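Local atomic coordinates of glycerol uptake operon antiterminator regulatory protein (Listeria monocytogenes str. 4b, PDB entry 3KTS), a protein that probably acts as an antiterminator of the glycerol uptake operon, letting transcription pass terminators in response to glycerol 3-phosphate. Residues V57-D62 with D75-E80; K96-K101 with Q127-E132. One frame throughout, in Å; residues are numbered along the deposited sequence.

Contact 1 (V57-D62 with D75-E80); sequences VLLHAD and DFLCTE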
ATOM      1  N   VAL A  57      -2.702  -9.888  -0.954  1.00 82.83           N
ATOM      2  CA  VAL A  57      -3.069  -8.690  -1.719  1.00 83.13           C
ATOM      3  C   VAL A  57      -3.332  -7.441  -0.865  1.00 85.26           C
ATOM      4  O   VAL A  57      -4.124  -7.466   0.084  1.00 83.53           O
ATOM      5  CB  VAL A  57      -4.279  -8.955  -2.659  1.00 78.18           C
ATOM      6  CG1 VAL A  57      -4.646  -7.708  -3.463  1.00 78.39           C
ATOM      7  CG2 VAL A  57      -3.967 -10.084  -3.603  1.00 78.58           C
ATOM      8  N   LEU A  58      -2.638  -6.359  -1.216  1.00 80.75           N
ATOM      9  CA  LEU A  58      -2.943  -5.028  -0.710  1.00 78.35           C
ATOM     10  C   LEU A  58      -3.694  -4.277  -1.810  1.00 73.51           C
ATOM     11  O   LEU A  58      -3.141  -4.011  -2.881  1.00 71.43           O
ATOM     12  CB  LEU A  58      -1.656  -4.301  -0.306  1.00 73.42           C
ATOM     13  CG  LEU A  58      -0.766  -5.064   0.689  1.00 79.34           C
ATOM     14  CD1 LEU A  58       0.660  -4.513   0.740  1.00 67.30           C
ATOM     15  CD2 LEU A  58      -1.391  -5.108   2.086  1.00 52.48           C
ATOM     16  N   LEU A  59      -4.960  -3.962  -1.550  1.00 67.05           N
ATOM     17  CA  LEU A  59      -5.835  -3.381  -2.569  1.00 73.86           C
ATOM     18  C   LEU A  59      -6.111  -1.888  -2.381  1.00 73.51           C
ATOM     19  O   LEU A  59      -6.562  -1.457  -1.320  1.00 73.35           O
ATOM     20  CB  LEU A  59      -7.162  -4.153  -2.646  1.00 70.24           C
ATOM     21  CG  LEU A  59      -8.261  -3.564  -3.543  1.00 62.95           C
ATOM     22  CD1 LEU A  59      -7.837  -3.545  -5.014  1.00 85.20           C
ATOM     23  CD2 LEU A  59      -9.589  -4.297  -3.373  1.00 74.22           C
ATOM     24  N   HIS A  60      -5.857  -1.116  -3.433  1.00 74.78           N
ATOM     25  CA  HIS A  60      -6.211   0.296  -3.449  1.00 84.19           C
ATOM     26  C   HIS A  60      -7.714   0.510  -3.524  1.00 86.85           C
ATOM     27  O   HIS A  60      -8.323   0.370  -4.588  1.00 89.41           O
ATOM     28  CB  HIS A  60      -5.514   1.012  -4.596  1.00 89.37           C
ATOM     29  CG  HIS A  60      -4.131   1.453  -4.257  1.00103.84           C
ATOM     30  ND1 HIS A  60      -3.868   2.659  -3.646  1.00111.11           N
ATOM     31  CD2 HIS A  60      -2.936   0.838  -4.412  1.00111.52           C
ATOM     32  CE1 HIS A  60      -2.567   2.772  -3.451  1.00120.20           C
ATOM     33  NE2 HIS A  60      -1.978   1.683  -3.909  1.00113.83           N
ATOM     34  N   ALA A  61      -8.292   0.855  -2.376  1.00 85.72           N
ATOM     35  CA  ALA A  61      -9.722   1.092  -2.230  1.00 83.76           C
ATOM     36  C   ALA A  61     -10.207   2.280  -3.062  1.00 88.04           C
ATOM     37  O   ALA A  61     -11.355   2.312  -3.509  1.00 91.17           O
ATOM     38  CB  ALA A  61     -10.048   1.308  -0.777  1.00 86.56           C
ATOM     39  N   ASP A  62      -9.316   3.246  -3.270  1.00 87.61           N
ATOM     40  CA  ASP A  62      -9.641   4.465  -3.996  1.00 86.52           C
ATOM     41  C   ASP A  62      -9.606   4.289  -5.513  1.00 85.42           C
ATOM     42  O   ASP A  62     -10.204   5.087  -6.240  1.00 86.44           O
ATOM     43  CB  ASP A  62      -8.698   5.593  -3.569  1.00 80.71           C
ATOM     44  CG  ASP A  62      -8.822   5.927  -2.095  1.00 92.57           C
ATOM     45  OD1 ASP A  62      -7.859   6.491  -1.537  1.00 93.82           O
ATOM     46  OD2 ASP A  62      -9.877   5.627  -1.493  1.00 91.04           O
ATOM     47  N   ASP A  75     -17.042  -1.849   3.445  1.00 81.22           N
ATOM     48  CA  ASP A  75     -17.792  -3.032   3.889  1.00 80.22           C
ATOM     49  C   ASP A  75     -17.751  -4.158   2.855  1.00 78.55           C
ATOM     50  O   ASP A  75     -17.468  -5.300   3.199  1.00 78.06           O
ATOM     51  CB  ASP A  75     -19.247  -2.660   4.204  1.00 77.43           C
ATOM     52  CG  ASP A  75     -19.397  -1.977   5.551  1.00 90.38           C
ATOM     53  OD1 ASP A  75     -18.680  -2.379   6.491  1.00 86.60           O
ATOM     54  OD2 ASP A  75     -20.233  -1.048   5.675  1.00 82.32           O
ATOM     55  N   PHE A  76     -18.012  -3.805   1.595  1.00 80.90           N
ATOM     56  CA  PHE A  76     -17.958  -4.717   0.447  1.00 80.57           C
ATOM     57  C   PHE A  76     -16.579  -5.337   0.250  1.00 83.83           C
ATOM     58  O   PHE A  76     -16.464  -6.533  -0.025  1.00 84.67           O
ATOM     59  CB  PHE A  76     -18.381  -3.953  -0.808  1.00 79.24           C
ATOM     60  CG  PHE A  76     -18.254  -4.728  -2.094  1.00 75.26           C
ATOM     61  CD1 PHE A  76     -17.343  -4.328  -3.068  1.00 81.90           C
ATOM     62  CD2 PHE A  76     -19.066  -5.827  -2.350  1.00 75.04           C
ATOM     63  CE1 PHE A  76     -17.229  -5.016  -4.265  1.00 76.54           C
ATOM     64  CE2 PHE A  76     -18.956  -6.528  -3.542  1.00 64.35           C
ATOM     65  CZ  PHE A  76     -18.044  -6.115  -4.508  1.00 76.46           C
ATOM     66  N   LEU A  77     -15.540  -4.522   0.405  1.00 86.65           N
ATOM     67  CA  LEU A  77     -14.167  -4.986   0.244  1.00 81.35           C
ATOM     68  C   LEU A  77     -13.769  -5.952   1.338  1.00 81.96           C
ATOM     69  O   LEU A  77     -13.020  -6.890   1.087  1.00 91.29           O
ATOM     70  CB  LEU A  77     -13.192  -3.810   0.219  1.00 77.96           C
ATOM     71  CG  LEU A  77     -13.301  -2.805  -0.926  1.00 69.44           C
ATOM     72  CD1 LEU A  77     -12.178  -1.801  -0.814  1.00 58.43           C
ATOM     73  CD2 LEU A  77     -13.278  -3.493  -2.283  1.00 72.48           C
ATOM     74  N   CYS A  78     -14.287  -5.724   2.541  1.00 79.59           N
ATOM     75  CA  CYS A  78     -13.914  -6.514   3.711  1.00 85.32           C
ATOM     76  C   CYS A  78     -14.720  -7.796   3.871  1.00 87.88           C
ATOM     77  O   CYS A  78     -14.185  -8.815   4.311  1.00 92.52           O
ATOM     78  CB  CYS A  78     -14.051  -5.671   4.974  1.00 91.58           C
ATOM     79  SG  CYS A  78     -12.926  -4.264   5.046  1.00 92.81           S
ATOM     80  N   THR A  79     -16.004  -7.739   3.525  1.00 91.94           N
ATOM     81  CA  THR A  79     -16.901  -8.884   3.682  1.00 87.78           C
ATOM     82  C   THR A  79     -17.010  -9.750   2.425  1.00 91.03           C
ATOM     83  O   THR A  79     -17.155 -10.966   2.532  1.00 97.97           O
ATOM     84  CB  THR A  79     -18.328  -8.465   4.141  1.00 87.76           C
ATOM     85  OG1 THR A  79     -18.919  -7.593   3.167  1.00 83.71           O
ATOM     86  CG2 THR A  79     -18.292  -7.768   5.502  1.00 70.45           C
ATOM     87  N   GLU A  80     -16.932  -9.139   1.244  1.00 92.91           N
ATOM     88  CA  GLU A  80     -17.165  -9.884  -0.002  1.00 90.27           C
ATOM     89  C   GLU A  80     -16.001  -9.999  -0.983  1.00 90.20           C
ATOM     90  O   GLU A  80     -16.026 -10.867  -1.853  1.00 95.63           O
ATOM     91  CB  GLU A  80     -18.420  -9.378  -0.724  1.00 89.59           C
ATOM     92  CG  GLU A  80     -19.716  -9.983  -0.189  1.00100.21           C
ATOM     93  CD  GLU A  80     -20.662 -10.453  -1.291  1.00124.03           C
ATOM     94  OE1 GLU A  80     -21.560 -11.271  -0.990  1.00129.42           O
ATOM     95  OE2 GLU A  80     -20.509 -10.017  -2.456  1.00127.19           O
TER
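Leu77 joins the helical segment 75-80 to the strand end 57-62, its two methyls resting on two different residues, Leu59 and Ala61. At the start of the helical segment, Asp75 offers its backbone oxygen to the amide of Thr79, one turn on. At Leu77 the CA-CB bond aims at the strand, and the torsions (chi1 -64°, chi2 -175°) turn the fork so that CD1 faces Ala61 and CD2 faces Leu59. Leu77 CD1 meets Ala61 CB at 3.8 Å, while Leu77 CD2 lies 3.9 Å from Leu59 CD2. The Leu59 side chain crosses that of Leu77 at about a right angle. From Leu77 to Glu80 the helix opens into a wider pi-type turn. Within it, the exposed Thr79 brings its hydroxyl back to the same carbonyl, OG1 lying 2.7 Å from Asp75 O, above the carbonyl plane and not on a lone pair. The joint is small, apolar and buried, a piece of the layer between helices and strands of a TIM barrel. Leu67 also leans on Leu77, and Ile74 of the same helix on Ala61. Strand 56-60 runs parallel between strands 32-39 and 85-88, and helix 71-81 covers it in the beta-alpha-beta crossover to strand 85-88.

Contact 2 (K96-K101 with Q127-E132); sequences KAKQHK and QPDCIE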
ATOM      1  N   LYS A  96     -13.016   2.385   9.007  1.00 78.75           N
ATOM      2  CA  LYS A  96     -13.898   1.270   8.695  1.00 82.30           C
ATOM      3  C   LYS A  96     -13.153  -0.058   8.573  1.00 88.73           C
ATOM      4  O   LYS A  96     -13.626  -1.075   9.090  1.00 94.39           O
ATOM      5  CB  LYS A  96     -14.701   1.544   7.419  1.00 76.56           C
ATOM      6  CG  LYS A  96     -15.966   0.704   7.304  1.00 79.57           C
ATOM      7  CD  LYS A  96     -17.023   1.161   8.306  1.00 87.37           C
ATOM      8  CE  LYS A  96     -18.043   0.076   8.569  1.00 93.81           C
ATOM      9  NZ  LYS A  96     -19.320   0.627   9.093  1.00 98.20           N
ATOM     10  N   ALA A  97     -11.998  -0.040   7.906  1.00 80.13           N
ATOM     11  CA  ALA A  97     -11.200  -1.253   7.711  1.00 79.06           C
ATOM     12  C   ALA A  97     -10.723  -1.814   9.042  1.00 83.67           C
ATOM     13  O   ALA A  97     -10.677  -3.028   9.235  1.00 81.63           O
ATOM     14  CB  ALA A  97     -10.024  -0.982   6.805  1.00 73.37           C
ATOM     15  N   LYS A  98     -10.400  -0.914   9.965  1.00 86.11           N
ATOM     16  CA  LYS A  98     -10.002  -1.291  11.316  1.00 82.87           C
ATOM     17  C   LYS A  98     -11.117  -1.964  12.116  1.00 82.24           C
ATOM     18  O   LYS A  98     -10.834  -2.771  12.995  1.00 93.49           O
ATOM     19  CB  LYS A  98      -9.450  -0.082  12.066  1.00 79.20           C
ATOM     20  CG  LYS A  98      -7.980   0.208  11.755  1.00 79.61           C
ATOM     21  CD  LYS A  98      -7.524   1.524  12.366  1.00 77.60           C
ATOM     22  CE  LYS A  98      -7.358   1.426  13.869  1.00 74.03           C
ATOM     23  NZ  LYS A  98      -7.220   2.777  14.460  1.00 88.87           N
ATOM     24  N   GLN A  99     -12.373  -1.644  11.803  1.00 79.81           N
ATOM     25  CA  GLN A  99     -13.515  -2.304  12.442  1.00 73.60           C
ATOM     26  C   GLN A  99     -13.612  -3.758  11.997  1.00 73.77           C
ATOM     27  O   GLN A  99     -13.979  -4.627  12.785  1.00 83.41           O
ATOM     28  CB  GLN A  99     -14.834  -1.579  12.144  1.00 67.55           C
ATOM     29  CG  GLN A  99     -14.859  -0.125  12.564  1.00 63.53           C
ATOM     30  CD  GLN A  99     -16.265   0.440  12.706  1.00 83.34           C
ATOM     31  OE1 GLN A  99     -17.063   0.414  11.767  1.00 77.24           O
ATOM     32  NE2 GLN A  99     -16.566   0.972  13.885  1.00 91.93           N
ATOM     33  N   HIS A 100     -13.264  -4.011  10.737  1.00 72.87           N
ATOM     34  CA  HIS A 100     -13.306  -5.348  10.157  1.00 72.90           C
ATOM     35  C   HIS A 100     -12.002  -6.095  10.361  1.00 78.90           C
ATOM     36  O   HIS A 100     -11.787  -7.138   9.734  1.00 88.64           O
ATOM     37  CB  HIS A 100     -13.586  -5.274   8.659  1.00 74.45           C
ATOM     38  CG  HIS A 100     -14.961  -4.800   8.320  1.00 72.73           C
ATOM     39  ND1 HIS A 100     -16.021  -5.662   8.140  1.00 88.65           N
ATOM     40  CD2 HIS A 100     -15.449  -3.555   8.117  1.00 79.28           C
ATOM     41  CE1 HIS A 100     -17.105  -4.968   7.844  1.00 81.83           C
ATOM     42  NE2 HIS A 100     -16.785  -3.687   7.822  1.00 95.65           N
ATOM     43  N   LYS A 101     -11.140  -5.552  11.224  1.00 77.80           N
ATOM     44  CA  LYS A 101      -9.819  -6.112  11.532  1.00 81.58           C
ATOM     45  C   LYS A 101      -8.979  -6.337  10.269  1.00 84.96           C
ATOM     46  O   LYS A 101      -8.337  -7.378  10.113  1.00 92.81           O
ATOM     47  CB  LYS A 101      -9.934  -7.387  12.386  1.00 81.61           C
ATOM     48  CG  LYS A 101     -10.786  -7.226  13.646  1.00 79.80           C
ATOM     49  CD  LYS A 101     -10.679  -8.447  14.547  1.00 88.94           C
ATOM     50  CE  LYS A 101     -11.582  -8.311  15.769  1.00 99.87           C
ATOM     51  NZ  LYS A 101     -11.653  -9.581  16.551  1.00 90.64           N
ATOM     52  N   GLN A 127      -5.429   6.637  13.227  1.00 74.08           N
ATOM     53  CA  GLN A 127      -4.466   5.640  13.693  1.00 74.70           C
ATOM     54  C   GLN A 127      -4.327   4.453  12.740  1.00 77.91           C
ATOM     55  O   GLN A 127      -4.750   3.343  13.063  1.00 79.06           O
ATOM     56  CB  GLN A 127      -4.797   5.171  15.121  1.00 75.83           C
ATOM     57  CG  GLN A 127      -4.494   6.185  16.203  1.00 87.43           C
ATOM     58  CD  GLN A 127      -3.029   6.570  16.236  1.00107.12           C
ATOM     59  OE1 GLN A 127      -2.148   5.707  16.274  1.00118.43           O
ATOM     60  NE2 GLN A 127      -2.760   7.873  16.214  1.00106.58           N
ATOM     61  N   PRO A 128      -3.722   4.679  11.564  1.00 79.79           N
ATOM     62  CA  PRO A 128      -3.666   3.591  10.612  1.00 75.20           C
ATOM     63  C   PRO A 128      -2.664   2.547  11.050  1.00 77.83           C
ATOM     64  O   PRO A 128      -1.757   2.845  11.826  1.00 86.13           O
ATOM     65  CB  PRO A 128      -3.190   4.276   9.337  1.00 73.39           C
ATOM     66  CG  PRO A 128      -2.382   5.413   9.802  1.00 76.62           C
ATOM     67  CD  PRO A 128      -3.038   5.887  11.060  1.00 85.58           C
ATOM     68  N   ASP A 129      -2.836   1.328  10.555  1.00 82.54           N
ATOM     69  CA  ASP A 129      -1.910   0.241  10.836  1.00 83.52           C
ATOM     70  C   ASP A 129      -0.562   0.511  10.191  1.00 77.41           C
ATOM     71  O   ASP A 129       0.467   0.043  10.670  1.00 77.42           O
ATOM     72  CB  ASP A 129      -2.468  -1.089  10.324  1.00 85.44           C
ATOM     73  CG  ASP A 129      -3.756  -1.502  11.022  1.00 98.60           C
ATOM     74  OD1 ASP A 129      -3.869  -1.302  12.256  1.00109.48           O
ATOM     75  OD2 ASP A 129      -4.656  -2.037  10.335  1.00 94.68           O
ATOM     76  N   CYS A 130      -0.584   1.284   9.108  1.00 82.53           N
ATOM     77  CA  CYS A 130       0.603   1.557   8.310  1.00 84.74           C
ATOM     78  C   CYS A 130       0.397   2.843   7.503  1.00 78.14           C
ATOM     79  O   CYS A 130      -0.729   3.284   7.341  1.00 77.81           O
ATOM     80  CB  CYS A 130       0.845   0.372   7.377  1.00 77.32           C
ATOM     81  SG  CYS A 130       2.422   0.352   6.553  1.00 95.07           S
ATOM     82  N   ILE A 131       1.472   3.451   7.009  1.00 80.44           N
ATOM     83  CA  ILE A 131       1.340   4.581   6.073  1.00 83.87           C
ATOM     84  C   ILE A 131       2.217   4.456   4.836  1.00 78.81           C
ATOM     85  O   ILE A 131       3.407   4.213   4.941  1.00 82.22           O
ATOM     86  CB  ILE A 131       1.564   5.971   6.738  1.00 75.78           C
ATOM     87  CG1 ILE A 131       2.587   5.886   7.864  1.00 83.12           C
ATOM     88  CG2 ILE A 131       0.260   6.499   7.292  1.00 94.64           C
ATOM     89  CD1 ILE A 131       2.729   7.158   8.698  1.00 89.85           C
ATOM     90  N   GLU A 132       1.619   4.606   3.660  1.00 74.68           N
ATOM     91  CA  GLU A 132       2.398   4.670   2.422  1.00 74.89           C
ATOM     92  C   GLU A 132       2.696   6.138   2.092  1.00 67.78           C
ATOM     93  O   GLU A 132       1.777   6.949   1.971  1.00 64.04           O
ATOM     94  CB  GLU A 132       1.655   3.983   1.268  1.00 60.69           C
ATOM     95  CG  GLU A 132       2.455   3.821  -0.015  1.00 73.10           C
ATOM     96  CD  GLU A 132       1.643   3.196  -1.156  1.00 81.62           C
ATOM     97  OE1 GLU A 132       0.590   3.760  -1.546  1.00 78.00           O
ATOM     98  OE2 GLU A 132       2.071   2.139  -1.672  1.00 77.32           O
TER
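Lys98 reaches from helix 91-99 to the backbone of Gln127, and the one hydrogen bond between the segments is made there: Lys98 NZ donates to Gln127 O at 2.9 Å. The approach is bent, with a C=O...N angle of 127° and the ammonium tilted 31° from the carbonyl plane. NZ has a second acceptor in Val126 O, so two successive carbonyls at the end of helix 113-126 hold the lysine. The C-terminal end of helix 113-126 would probably favour the positive charge.

Van der Waals contact runs along the same side chain. A kink at chi3 (73°) turns the lysine's end toward the carbonyl, bringing Lys98 CE to 3.3 Å from Gln127 O and Lys98 NZ to 3.5 Å from Gln127 CB. The amide end of Gln127 heads off instead, its NE2 bonding to Gln124 O within the helix it follows.

Asp129 and Lys98 carry opposite charges but form no salt bridge, Asp129 OD1 lying 5.7 Å from Lys98 NZ; any attraction is probably long-range. Asp129 OD2 comes only loosely near the lysine stem, 4.3 Å from Lys98 CG, and is bonded to the amide of Ala104, which ties the loop before strand 130-134 to strand 103-109.

Two chain turns with positive phi frame the contact: Gln127 leaves helix 113-126, and Lys101 is the C-prime residue of a Schellman motif ending helix 91-99. Near the barrel surface, the lysine thus bridges two neighbouring helices of the TIM barrel, 91-99 and 113-126, at the connections leading into the adjacent parallel strands 103-109 and 130-134.

Contacts 1 and 2 follow one another along the chain, their centres 12 Å apart, and meet on two sides of the barrel wall. Outside, helix 71-81 lies against the end of helix 91-99: Asp75 OD1 is 2.7 Å from His100 NE2, a probable hydrogen bond, and Cys78 CB packs 3.6 Å from His100 CG. Inside, His60 and Glu132, from strands 56-60 and 130-134, approach at 3.8 Å between His60 CE1 and Glu132 OE1. Arg107 touches His60 and forms a salt bridge with Glu132. Contact 1 lies near the C-terminal end of strand 56-60, the end where TIM barrels usually bind ligands, whereas contact 2 lies just before the N-terminal end of strand 130-134.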